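Local coordinates for protein folylpolyglutamate synthase (FolC) (PDB 6K8C) that probably adds glutamate to dihydropteroate and extends the polyglutamate tail of reduced folates, using ATP, in the folate pathway of Helicobacter pylori, at residues R63-L68 / Y138-A143; S81-E86 / C119-Y124; K157-F162 / F251-P256; L191-P196 / L244-K249. All coordinates share one frame; numbering follows the deposited sequence.

Contact 1 (R63-L68 / Y138-A143); sequences RFLTLL and YLVLEA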
# COMPACT_ATOMS: atom_id res chain seq x y z
N ARG A 63 -1.47 5.35 6.23
CA ARG A 63 -1.32 4.87 7.59
C ARG A 63 -0.88 5.99 8.53
O ARG A 63 -1.29 6.03 9.69
CB ARG A 63 -0.34 3.69 7.64
CG ARG A 63 -0.27 2.98 9.00
CD ARG A 63 -1.62 2.39 9.43
NE ARG A 63 -2.10 1.43 8.44
CZ ARG A 63 -1.72 0.16 8.37
NH1 ARG A 63 -0.85 -0.33 9.25
NH2 ARG A 63 -2.21 -0.62 7.43
N PHE A 64 -0.03 6.90 8.03
CA PHE A 64 0.34 8.08 8.82
C PHE A 64 -0.89 8.89 9.19
O PHE A 64 -1.07 9.29 10.34
CB PHE A 64 1.33 8.95 8.03
CG PHE A 64 2.78 8.65 8.29
CD1 PHE A 64 3.24 8.42 9.58
CD2 PHE A 64 3.69 8.63 7.24
CE1 PHE A 64 4.58 8.15 9.81
CE2 PHE A 64 5.03 8.36 7.46
CZ PHE A 64 5.48 8.13 8.75
N LEU A 65 -1.75 9.16 8.20
CA LEU A 65 -3.00 9.87 8.47
C LEU A 65 -3.85 9.10 9.48
O LEU A 65 -4.40 9.69 10.42
CB LEU A 65 -3.76 10.08 7.17
CG LEU A 65 -5.16 10.72 7.26
CD1 LEU A 65 -5.09 12.10 7.90
CD2 LEU A 65 -5.79 10.81 5.89
N THR A 66 -3.98 7.78 9.29
CA THR A 66 -4.73 6.94 10.22
C THR A 66 -4.20 7.07 11.65
O THR A 66 -4.98 7.17 12.60
CB THR A 66 -4.67 5.48 9.76
OG1 THR A 66 -5.29 5.35 8.47
CG2 THR A 66 -5.39 4.55 10.75
N LEU A 67 -2.88 7.04 11.81
CA LEU A 67 -2.29 7.14 13.15
C LEU A 67 -2.55 8.50 13.77
O LEU A 67 -2.85 8.59 14.97
CB LEU A 67 -0.79 6.85 13.09
CG LEU A 67 -0.41 5.43 12.68
CD1 LEU A 67 1.11 5.26 12.59
CD2 LEU A 67 -1.04 4.39 13.63
N LEU A 68 -2.44 9.57 12.98
CA LEU A 68 -2.71 10.91 13.51
C LEU A 68 -4.16 11.03 13.97
O LEU A 68 -4.44 11.57 15.05
CB LEU A 68 -2.39 11.97 12.46
CG LEU A 68 -0.92 12.15 12.09
CD1 LEU A 68 -0.79 12.87 10.76
CD2 LEU A 68 -0.17 12.90 13.19
N TYR A 138 -13.68 7.79 10.67
CA TYR A 138 -13.00 8.02 9.41
C TYR A 138 -12.70 6.69 8.75
O TYR A 138 -12.39 5.70 9.42
CB TYR A 138 -11.69 8.81 9.60
CG TYR A 138 -11.91 10.23 10.07
CD1 TYR A 138 -12.10 11.26 9.16
CD2 TYR A 138 -11.95 10.54 11.43
CE1 TYR A 138 -12.31 12.57 9.59
CE2 TYR A 138 -12.17 11.82 11.86
CZ TYR A 138 -12.35 12.84 10.94
OH TYR A 138 -12.56 14.13 11.38
N LEU A 139 -12.81 6.67 7.42
CA LEU A 139 -12.46 5.52 6.61
C LEU A 139 -11.41 5.98 5.60
O LEU A 139 -11.72 6.80 4.72
CB LEU A 139 -13.69 4.94 5.91
CG LEU A 139 -13.43 3.84 4.88
CD1 LEU A 139 -12.71 2.67 5.52
CD2 LEU A 139 -14.73 3.40 4.23
N VAL A 140 -10.18 5.51 5.76
CA VAL A 140 -9.08 5.83 4.86
C VAL A 140 -9.03 4.71 3.83
O VAL A 140 -8.65 3.58 4.15
CB VAL A 140 -7.75 6.00 5.60
CG1 VAL A 140 -6.65 6.45 4.62
CG2 VAL A 140 -7.88 7.04 6.71
N LEU A 141 -9.41 5.03 2.60
CA LEU A 141 -9.76 4.05 1.57
C LEU A 141 -8.74 4.16 0.44
O LEU A 141 -8.76 5.13 -0.33
CB LEU A 141 -11.17 4.32 1.06
CG LEU A 141 -12.01 3.23 0.40
CD1 LEU A 141 -12.39 2.15 1.39
CD2 LEU A 141 -13.24 3.86 -0.22
N GLU A 142 -7.88 3.16 0.33
CA GLU A 142 -6.88 3.13 -0.73
C GLU A 142 -7.49 2.59 -2.01
O GLU A 142 -8.14 1.54 -2.00
CB GLU A 142 -5.69 2.26 -0.31
CG GLU A 142 -4.52 2.27 -1.26
CD GLU A 142 -3.42 1.34 -0.79
OE1 GLU A 142 -3.23 0.28 -1.43
OE2 GLU A 142 -2.77 1.65 0.22
N ALA A 143 -7.29 3.30 -3.11
CA ALA A 143 -7.80 2.84 -4.39
C ALA A 143 -7.03 1.60 -4.85
O ALA A 143 -5.85 1.43 -4.56
CB ALA A 143 -7.69 3.94 -5.45

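Contact 2 (S81-E86 / C119-Y124); sequences SPHVFE and CSYFEY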
# COMPACT_ATOMS: atom_id res chain seq x y z
N SER A 81 -4.32 -2.47 -0.08
CA SER A 81 -4.20 -3.65 -0.93
C SER A 81 -2.84 -3.61 -1.61
O SER A 81 -2.29 -2.53 -1.81
CB SER A 81 -5.33 -3.70 -1.97
OG SER A 81 -5.16 -2.70 -2.95
N PRO A 82 -2.26 -4.78 -1.95
CA PRO A 82 -2.79 -6.09 -1.58
C PRO A 82 -2.31 -6.46 -0.19
O PRO A 82 -2.23 -5.58 0.66
CB PRO A 82 -2.20 -7.02 -2.64
CG PRO A 82 -0.86 -6.41 -2.93
CD PRO A 82 -1.00 -4.91 -2.70
N HIS A 83 -2.00 -7.72 0.06
CA HIS A 83 -1.46 -8.12 1.34
C HIS A 83 -0.16 -8.89 1.14
O HIS A 83 0.13 -9.38 0.04
CB HIS A 83 -2.47 -8.96 2.14
CG HIS A 83 -2.84 -10.26 1.49
ND1 HIS A 83 -4.00 -10.41 0.75
CD2 HIS A 83 -2.24 -11.47 1.50
CE1 HIS A 83 -4.07 -11.65 0.31
NE2 HIS A 83 -3.02 -12.32 0.75
N VAL A 84 0.64 -8.96 2.20
CA VAL A 84 1.92 -9.66 2.15
C VAL A 84 1.73 -11.11 2.58
O VAL A 84 2.04 -12.04 1.83
CB VAL A 84 2.97 -8.97 3.03
CG1 VAL A 84 4.28 -9.73 2.97
CG2 VAL A 84 3.15 -7.52 2.60
N PHE A 85 1.25 -11.30 3.80
CA PHE A 85 1.13 -12.62 4.40
C PHE A 85 -0.31 -13.09 4.52
O PHE A 85 -0.63 -14.21 4.12
CB PHE A 85 1.79 -12.64 5.79
CG PHE A 85 3.20 -12.11 5.80
CD1 PHE A 85 4.24 -12.85 5.26
CD2 PHE A 85 3.48 -10.87 6.35
CE1 PHE A 85 5.53 -12.36 5.27
CE2 PHE A 85 4.78 -10.38 6.37
CZ PHE A 85 5.80 -11.13 5.82
N GLU A 86 -1.20 -12.26 5.08
CA GLU A 86 -2.59 -12.66 5.31
C GLU A 86 -3.53 -11.62 4.73
O GLU A 86 -3.24 -10.42 4.73
CB GLU A 86 -2.92 -12.81 6.81
CG GLU A 86 -1.95 -13.66 7.61
CD GLU A 86 -2.07 -13.37 9.10
OE1 GLU A 86 -3.21 -13.25 9.59
OE2 GLU A 86 -1.02 -13.25 9.77
N CYS A 119 -19.77 -9.83 -6.59
CA CYS A 119 -18.54 -9.07 -6.39
C CYS A 119 -17.34 -9.79 -6.99
O CYS A 119 -17.19 -11.01 -6.87
CB CYS A 119 -18.28 -8.86 -4.91
SG CYS A 119 -19.23 -7.55 -4.14
N SER A 120 -16.46 -9.01 -7.61
CA SER A 120 -15.09 -9.46 -7.81
C SER A 120 -14.39 -9.58 -6.46
O SER A 120 -14.89 -9.13 -5.43
CB SER A 120 -14.33 -8.49 -8.71
OG SER A 120 -13.96 -7.32 -8.00
N TYR A 121 -13.20 -10.18 -6.48
CA TYR A 121 -12.40 -10.31 -5.27
C TYR A 121 -12.21 -8.96 -4.58
O TYR A 121 -12.52 -8.80 -3.39
CB TYR A 121 -11.05 -10.94 -5.63
CG TYR A 121 -10.08 -11.15 -4.49
CD1 TYR A 121 -9.21 -10.14 -4.10
CD2 TYR A 121 -10.02 -12.37 -3.82
CE1 TYR A 121 -8.31 -10.33 -3.07
CE2 TYR A 121 -9.12 -12.57 -2.79
CZ TYR A 121 -8.27 -11.55 -2.42
OH TYR A 121 -7.37 -11.74 -1.40
N PHE A 122 -11.71 -7.97 -5.32
CA PHE A 122 -11.45 -6.67 -4.71
C PHE A 122 -12.73 -5.94 -4.35
O PHE A 122 -12.77 -5.22 -3.35
CB PHE A 122 -10.59 -5.81 -5.64
CG PHE A 122 -10.21 -4.47 -5.04
CD1 PHE A 122 -9.30 -4.41 -4.00
CD2 PHE A 122 -10.78 -3.30 -5.50
CE1 PHE A 122 -8.95 -3.19 -3.44
CE2 PHE A 122 -10.44 -2.08 -4.94
CZ PHE A 122 -9.52 -2.02 -3.91
N GLU A 123 -13.79 -6.11 -5.15
CA GLU A 123 -15.08 -5.51 -4.81
C GLU A 123 -15.61 -6.05 -3.49
O GLU A 123 -16.19 -5.30 -2.69
CB GLU A 123 -16.08 -5.72 -5.95
CG GLU A 123 -15.76 -4.87 -7.18
CD GLU A 123 -16.52 -5.30 -8.42
OE1 GLU A 123 -17.25 -6.32 -8.37
OE2 GLU A 123 -16.38 -4.61 -9.45
N TYR A 124 -15.43 -7.35 -3.23
CA TYR A 124 -15.87 -7.92 -1.96
C TYR A 124 -15.03 -7.40 -0.80
O TYR A 124 -15.57 -7.13 0.29
CB TYR A 124 -15.81 -9.44 -2.01
CG TYR A 124 -16.60 -10.09 -0.90
CD1 TYR A 124 -17.97 -9.89 -0.79
CD2 TYR A 124 -15.97 -10.88 0.05
CE1 TYR A 124 -18.70 -10.47 0.23
CE2 TYR A 124 -16.69 -11.47 1.07
CZ TYR A 124 -18.06 -11.26 1.16
OH TYR A 124 -18.77 -11.84 2.17

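Contact 3 (K157-F162 / F251-P256); sequences KTLSVF and FETLLP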
# COMPACT_ATOMS: atom_id res chain seq x y z
N LYS A 157 -17.03 10.69 -0.99
CA LYS A 157 -15.73 11.04 -0.44
C LYS A 157 -15.78 12.42 0.20
O LYS A 157 -16.36 13.36 -0.35
CB LYS A 157 -14.65 10.99 -1.52
CG LYS A 157 -14.96 11.80 -2.76
CD LYS A 157 -13.79 11.77 -3.73
CE LYS A 157 -13.56 10.36 -4.26
NZ LYS A 157 -14.20 10.18 -5.59
N THR A 158 -15.17 12.52 1.38
CA THR A 158 -14.92 13.81 2.00
C THR A 158 -13.67 14.46 1.41
O THR A 158 -13.63 15.68 1.20
CB THR A 158 -14.77 13.64 3.51
OG1 THR A 158 -15.89 12.91 4.02
CG2 THR A 158 -14.66 14.98 4.21
N LEU A 159 -12.65 13.66 1.14
CA LEU A 159 -11.34 14.19 0.77
C LEU A 159 -10.62 13.15 -0.07
O LEU A 159 -10.73 11.95 0.21
CB LEU A 159 -10.52 14.52 2.01
CG LEU A 159 -9.08 14.99 1.85
CD1 LEU A 159 -9.06 16.41 1.30
CD2 LEU A 159 -8.38 14.91 3.19
N SER A 160 -9.91 13.60 -1.10
CA SER A 160 -8.99 12.76 -1.84
C SER A 160 -7.56 13.19 -1.52
O SER A 160 -7.28 14.38 -1.37
CB SER A 160 -9.23 12.84 -3.35
OG SER A 160 -10.55 12.43 -3.67
N VAL A 161 -6.66 12.21 -1.41
CA VAL A 161 -5.23 12.47 -1.27
C VAL A 161 -4.54 11.84 -2.46
O VAL A 161 -4.57 10.61 -2.62
CB VAL A 161 -4.67 11.92 0.05
CG1 VAL A 161 -3.17 12.15 0.11
CG2 VAL A 161 -5.36 12.58 1.24
N PHE A 162 -3.91 12.66 -3.30
CA PHE A 162 -3.20 12.16 -4.47
C PHE A 162 -1.72 12.08 -4.13
O PHE A 162 -1.04 13.11 -4.07
CB PHE A 162 -3.46 13.04 -5.69
CG PHE A 162 -4.88 12.95 -6.19
CD1 PHE A 162 -5.30 11.83 -6.89
CD2 PHE A 162 -5.79 13.97 -5.95
CE1 PHE A 162 -6.61 11.73 -7.36
CE2 PHE A 162 -7.09 13.88 -6.41
CZ PHE A 162 -7.51 12.75 -7.12
N PHE A 251 -4.53 15.68 7.55
CA PHE A 251 -5.00 15.78 8.93
C PHE A 251 -5.48 17.19 9.25
O PHE A 251 -6.58 17.38 9.78
CB PHE A 251 -3.87 15.36 9.88
CG PHE A 251 -4.18 15.56 11.34
CD1 PHE A 251 -4.83 14.56 12.05
CD2 PHE A 251 -3.82 16.72 12.00
CE1 PHE A 251 -5.12 14.72 13.40
CE2 PHE A 251 -4.10 16.89 13.34
CZ PHE A 251 -4.76 15.89 14.04
N GLU A 252 -4.65 18.19 8.93
CA GLU A 252 -5.02 19.58 9.20
C GLU A 252 -6.23 20.01 8.38
O GLU A 252 -7.01 20.86 8.83
CB GLU A 252 -3.83 20.49 8.93
CG GLU A 252 -2.61 20.16 9.79
CD GLU A 252 -1.37 20.93 9.39
OE1 GLU A 252 -1.37 21.56 8.31
OE2 GLU A 252 -0.38 20.91 10.16
N THR A 253 -6.40 19.46 7.18
CA THR A 253 -7.55 19.83 6.35
C THR A 253 -8.83 19.23 6.91
O THR A 253 -9.89 19.87 6.87
CB THR A 253 -7.33 19.37 4.91
OG1 THR A 253 -6.13 19.96 4.40
CG2 THR A 253 -8.49 19.79 4.01
N LEU A 254 -8.76 18.01 7.45
CA LEU A 254 -9.92 17.40 8.07
C LEU A 254 -10.27 18.08 9.39
O LEU A 254 -11.44 18.18 9.75
CB LEU A 254 -9.68 15.91 8.29
CG LEU A 254 -9.47 15.05 7.04
CD1 LEU A 254 -8.82 13.72 7.40
CD2 LEU A 254 -10.80 14.83 6.32
N LEU A 255 -9.26 18.54 10.14
CA LEU A 255 -9.45 19.07 11.49
C LEU A 255 -8.80 20.44 11.58
O LEU A 255 -7.78 20.61 12.26
CB LEU A 255 -8.88 18.10 12.53
CG LEU A 255 -9.51 16.71 12.59
CD1 LEU A 255 -8.64 15.76 13.41
CD2 LEU A 255 -10.92 16.76 13.17
N PRO A 256 -9.37 21.45 10.91
CA PRO A 256 -8.70 22.76 10.86
C PRO A 256 -8.65 23.47 12.19
O PRO A 256 -7.88 24.42 12.33
CB PRO A 256 -9.54 23.54 9.84
CG PRO A 256 -10.88 22.90 9.89
CD PRO A 256 -10.65 21.44 10.19

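Contact 4 (L191-P196 / L244-K249); sequences LSIIAP and LEVALK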
# COMPACT_ATOMS: atom_id res chain seq x y z
N LEU A 191 -12.73 18.37 -2.86
CA LEU A 191 -11.65 18.75 -1.96
C LEU A 191 -10.55 17.71 -2.05
O LEU A 191 -10.79 16.53 -1.75
CB LEU A 191 -12.15 18.89 -0.52
CG LEU A 191 -11.14 19.31 0.54
CD1 LEU A 191 -10.50 20.63 0.17
CD2 LEU A 191 -11.81 19.39 1.91
N SER A 192 -9.35 18.12 -2.46
CA SER A 192 -8.26 17.17 -2.65
C SER A 192 -6.93 17.79 -2.26
O SER A 192 -6.69 18.98 -2.49
CB SER A 192 -8.19 16.68 -4.09
OG SER A 192 -9.44 16.13 -4.50
N ILE A 193 -6.07 16.96 -1.69
CA ILE A 193 -4.68 17.28 -1.41
C ILE A 193 -3.83 16.56 -2.44
O ILE A 193 -4.09 15.39 -2.76
CB ILE A 193 -4.30 16.86 0.02
CG1 ILE A 193 -5.03 17.75 1.02
CG2 ILE A 193 -2.79 16.92 0.24
CD1 ILE A 193 -5.70 16.98 2.07
N ILE A 194 -2.83 17.23 -2.99
CA ILE A 194 -1.96 16.61 -3.99
C ILE A 194 -0.51 16.73 -3.53
O ILE A 194 -0.03 17.84 -3.28
CB ILE A 194 -2.17 17.19 -5.40
CG1 ILE A 194 -1.36 16.40 -6.43
CG2 ILE A 194 -1.87 18.67 -5.48
CD1 ILE A 194 -2.02 16.35 -7.80
N ALA A 195 0.16 15.58 -3.40
CA ALA A 195 1.59 15.54 -3.13
C ALA A 195 2.37 16.11 -4.31
O ALA A 195 1.82 16.24 -5.41
CB ALA A 195 2.02 14.09 -2.85
N PRO A 196 3.64 16.46 -4.12
CA PRO A 196 4.45 16.94 -5.25
C PRO A 196 4.47 15.92 -6.38
O PRO A 196 4.67 14.73 -6.16
CB PRO A 196 5.84 17.15 -4.64
CG PRO A 196 5.57 17.41 -3.19
CD PRO A 196 4.39 16.53 -2.85
N LEU A 244 4.72 11.75 5.08
CA LEU A 244 4.17 12.24 6.33
C LEU A 244 3.71 13.69 6.20
O LEU A 244 2.70 14.08 6.81
CB LEU A 244 5.19 12.10 7.46
CG LEU A 244 4.77 12.61 8.85
CD1 LEU A 244 3.49 11.94 9.40
CD2 LEU A 244 5.91 12.45 9.85
N GLU A 245 4.45 14.52 5.44
CA GLU A 245 4.01 15.89 5.23
C GLU A 245 2.64 15.93 4.57
O GLU A 245 1.78 16.75 4.93
CB GLU A 245 5.02 16.67 4.38
CG GLU A 245 6.29 17.07 5.11
CD GLU A 245 6.07 18.17 6.14
OE1 GLU A 245 4.97 18.77 6.17
OE2 GLU A 245 7.02 18.45 6.90
N VAL A 246 2.42 15.06 3.58
CA VAL A 246 1.12 15.00 2.92
C VAL A 246 0.04 14.53 3.88
O VAL A 246 -1.06 15.10 3.94
CB VAL A 246 1.20 14.11 1.67
CG1 VAL A 246 -0.18 13.91 1.07
CG2 VAL A 246 2.17 14.73 0.64
N ALA A 247 0.33 13.49 4.66
CA ALA A 247 -0.65 13.02 5.64
C ALA A 247 -0.96 14.09 6.67
O ALA A 247 -2.10 14.22 7.13
CB ALA A 247 -0.13 11.75 6.34
N LEU A 248 0.05 14.88 7.06
CA LEU A 248 -0.19 15.96 8.01
C LEU A 248 -1.10 17.02 7.41
O LEU A 248 -2.00 17.54 8.10
CB LEU A 248 1.14 16.57 8.45
CG LEU A 248 1.12 17.52 9.66
CD1 LEU A 248 0.61 16.80 10.90
CD2 LEU A 248 2.52 18.08 9.90
N LYS A 249 -0.89 17.37 6.14
CA LYS A 249 -1.77 18.33 5.48
C LYS A 249 -3.20 17.80 5.40
O LYS A 249 -4.16 18.56 5.57
CB LYS A 249 -1.24 18.65 4.08
CG LYS A 249 -1.95 19.82 3.41
CD LYS A 249 -1.80 21.08 4.26
CE LYS A 249 -1.58 22.30 3.40
NZ LYS A 249 -1.20 23.48 4.22

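Contact 1 (R63-L68 / Y138-A143)
Thr66 and Val140 face each other between helix 58-70 and strand 138-142, and their side chains cross obliquely. Thr66 presents its hydroxyl rather than its methyl: OG1 lies 3.6 Å from Val140 CG2 and 3.8 Å from Val140 CB. The hydroxyl reaches that place because OG1 sits beside the backbone N and anti to the carbonyl carbon (chi1 -62°), which leaves CG2 anti to the N. On the strand side the CA-CB bond of Val140 points at the helix, and the branch that does the touching is CG2, on the side of the valine's own backbone N. The same methyl also meets Leu65 one residue back along the helix, with Leu65 CD2 4.4 Å from Val140 CG2, a looser apolar approach. Val140 CG2 is thus met by a hydroxyl and by a methyl. The backbones stay 7.0 Å apart, measured from Thr66 CA to Val140 CA. Around the pair, His78 touches both Thr66 and Val140, Val52 packs on Val140, and Ala250 of helix 241-254 touches Leu65. Thr66 OG1 is hydrogen-bonded to Gly62 O one turn earlier in its own helix. With its polar need met there, the buried hydroxyl can lie against a valine methyl, and the contact works by close packing alone, seating the helix that follows strand 48-53 on the central sheet of the ATP-binding domain.

Contact 2 (S81-E86 / C119-Y124)
The His83 ring is met at its edge, close to its plane, by the hydroxyl of Tyr121, with His83 CE1 3.7 Å from Tyr121 OH. One face of the imidazole carries the backbone of its own loop, Glu86 C lying 3.4 Å above the ring plane and offset toward the rim. The histidine and tyrosine side chains cross at about a right angle. Tyr121 extends to the loop because its CG is anti to the backbone N (chi1 -180°); its side chain is about 4 Å from a bound glycerol, probably from the crystallisation liquor. Phe122 meets Ser81, two residues earlier in the loop: Phe122 CE1 is 3.9 Å from Ser81 OG and equally far from Ser81 CB, the hydroxyl approaching the ring obliquely. The Ser81-Pro82 peptide bond is cis, and Pro82 separates the two touching residues. The contact thus joins the loop between strands 76-79 and 91-93 to the start of helix 121-132 in the Mur ligase middle domain. A capping box fixes that start. Glu123 N donates to Ser120 OG at 3.1 Å, and Ser120 N donates to Glu123 OE1 at 2.9 Å, from 42° out of the carboxylate plane. No hydrogen bond joins the two segments: a hydroxyl at the imidazole edge and a serine set obliquely to the phenyl ring merely touch. The loop's position probably rests more on polar partners elsewhere, such as Arg90 at His83 ND1.

Contact 3 (K157-F162 / F251-P256)
Strand 159-162 runs past the C-terminal end of helix 241-254, and the two backbones come nearest at Leu159 and Leu254, whose CA atoms are 8.1 Å apart. The last turn of the helix is still closed by the bond from Leu255 N to Phe251 O (2.9 Å), although Leu255 has itself left helical backbone angles. Two leucines meet between them. Leu159 points at the helix, its CG anti to the backbone N (chi1 176°), and its CD2 methyl lies 4.0 Å from both Leu254 CD2 and Leu254 CG. The Leu254 side chain slants across that of Leu159; its CA-CB bond does not aim at the strand, but CD2 swings over to meet it. Threonine methyls widen the patch at a looser distance: Thr158 CG2 is 4.4 Å from Leu254 CD2, and Thr253 CG2 is 4.4 Å from Leu159 CD1. Leu191 and Ile193 of the adjacent strand 191-194 touch Leu159. Both threonine hydroxyls have partners elsewhere, Thr253 OG1 bonding to Lys249 O and Thr158 OG1 weakly to Val49 N. The contacts across the interface are all between carbons, so it rests on dispersion and partial exclusion of water, as where a helix packs on the sheet of an alpha/beta domain.

Contact 4 (L191-P196 / L244-K249)
A buried apolar contact between helix and sheet, made by Ile193 and Ala195 with Val246, packs helix 241-254 on strand 191-194, next to the outermost strand 215-218 of the central sheet. Val246 divides its two methyls. CG2 takes the closer partner, 3.6 Å from Ala195 CB, just past the end of the strand, where the backbones also come nearest (6.1 Å between Ala195 CA and Val246 CA). CG1, anti to the backbone N (chi1 173°), lies 4.1 Å from Ile193 CG2, and the isoleucine and valine side chains lie alongside each other, running antiparallel. The other branch of Ile193 runs on to the next turn, its CD1 4.1 Å from Lys249 O, a carbonyl that accepts a hydrogen bond from Thr253 OG1. Lys249 adds only the root of its chain: its CG is 4.4 Å from Ile193 CG2, while the amino end leads away. Val161 and Val219 also touch Val246, as does Thr61 of helix 58-70. Such packing of a helix across neighbouring parallel strands is the layered alpha/beta arrangement of P-loop NTPase domains, here in the form of the Mur ligase middle domain.

Contacts 1, 3 and 4 share the central sheet, in which strand 48-53 separates 138-142 from 159-162 and 191-194 follows. Their centres are 8 to 12 Å apart. Contacts 3 and 4 both use helix 241-254, which packs against helix 58-70 of contact 1 through Phe64 CB and Ala247 CB (3.6 Å), so the two helices pack side by side over part of the sheet. Along the chain, contact 2 falls within the span of contact 1, and contact 4 within that of contact 3. Contact 2, 17 Å from contact 1 between centres and 25 to 26 Å from the others, joins the framework through Ser81 N and Glu142 OE1 (3.3 Å, probably a hydrogen bond), tying the loop that leaves strand 76-79 to the neighbouring strand 138-142.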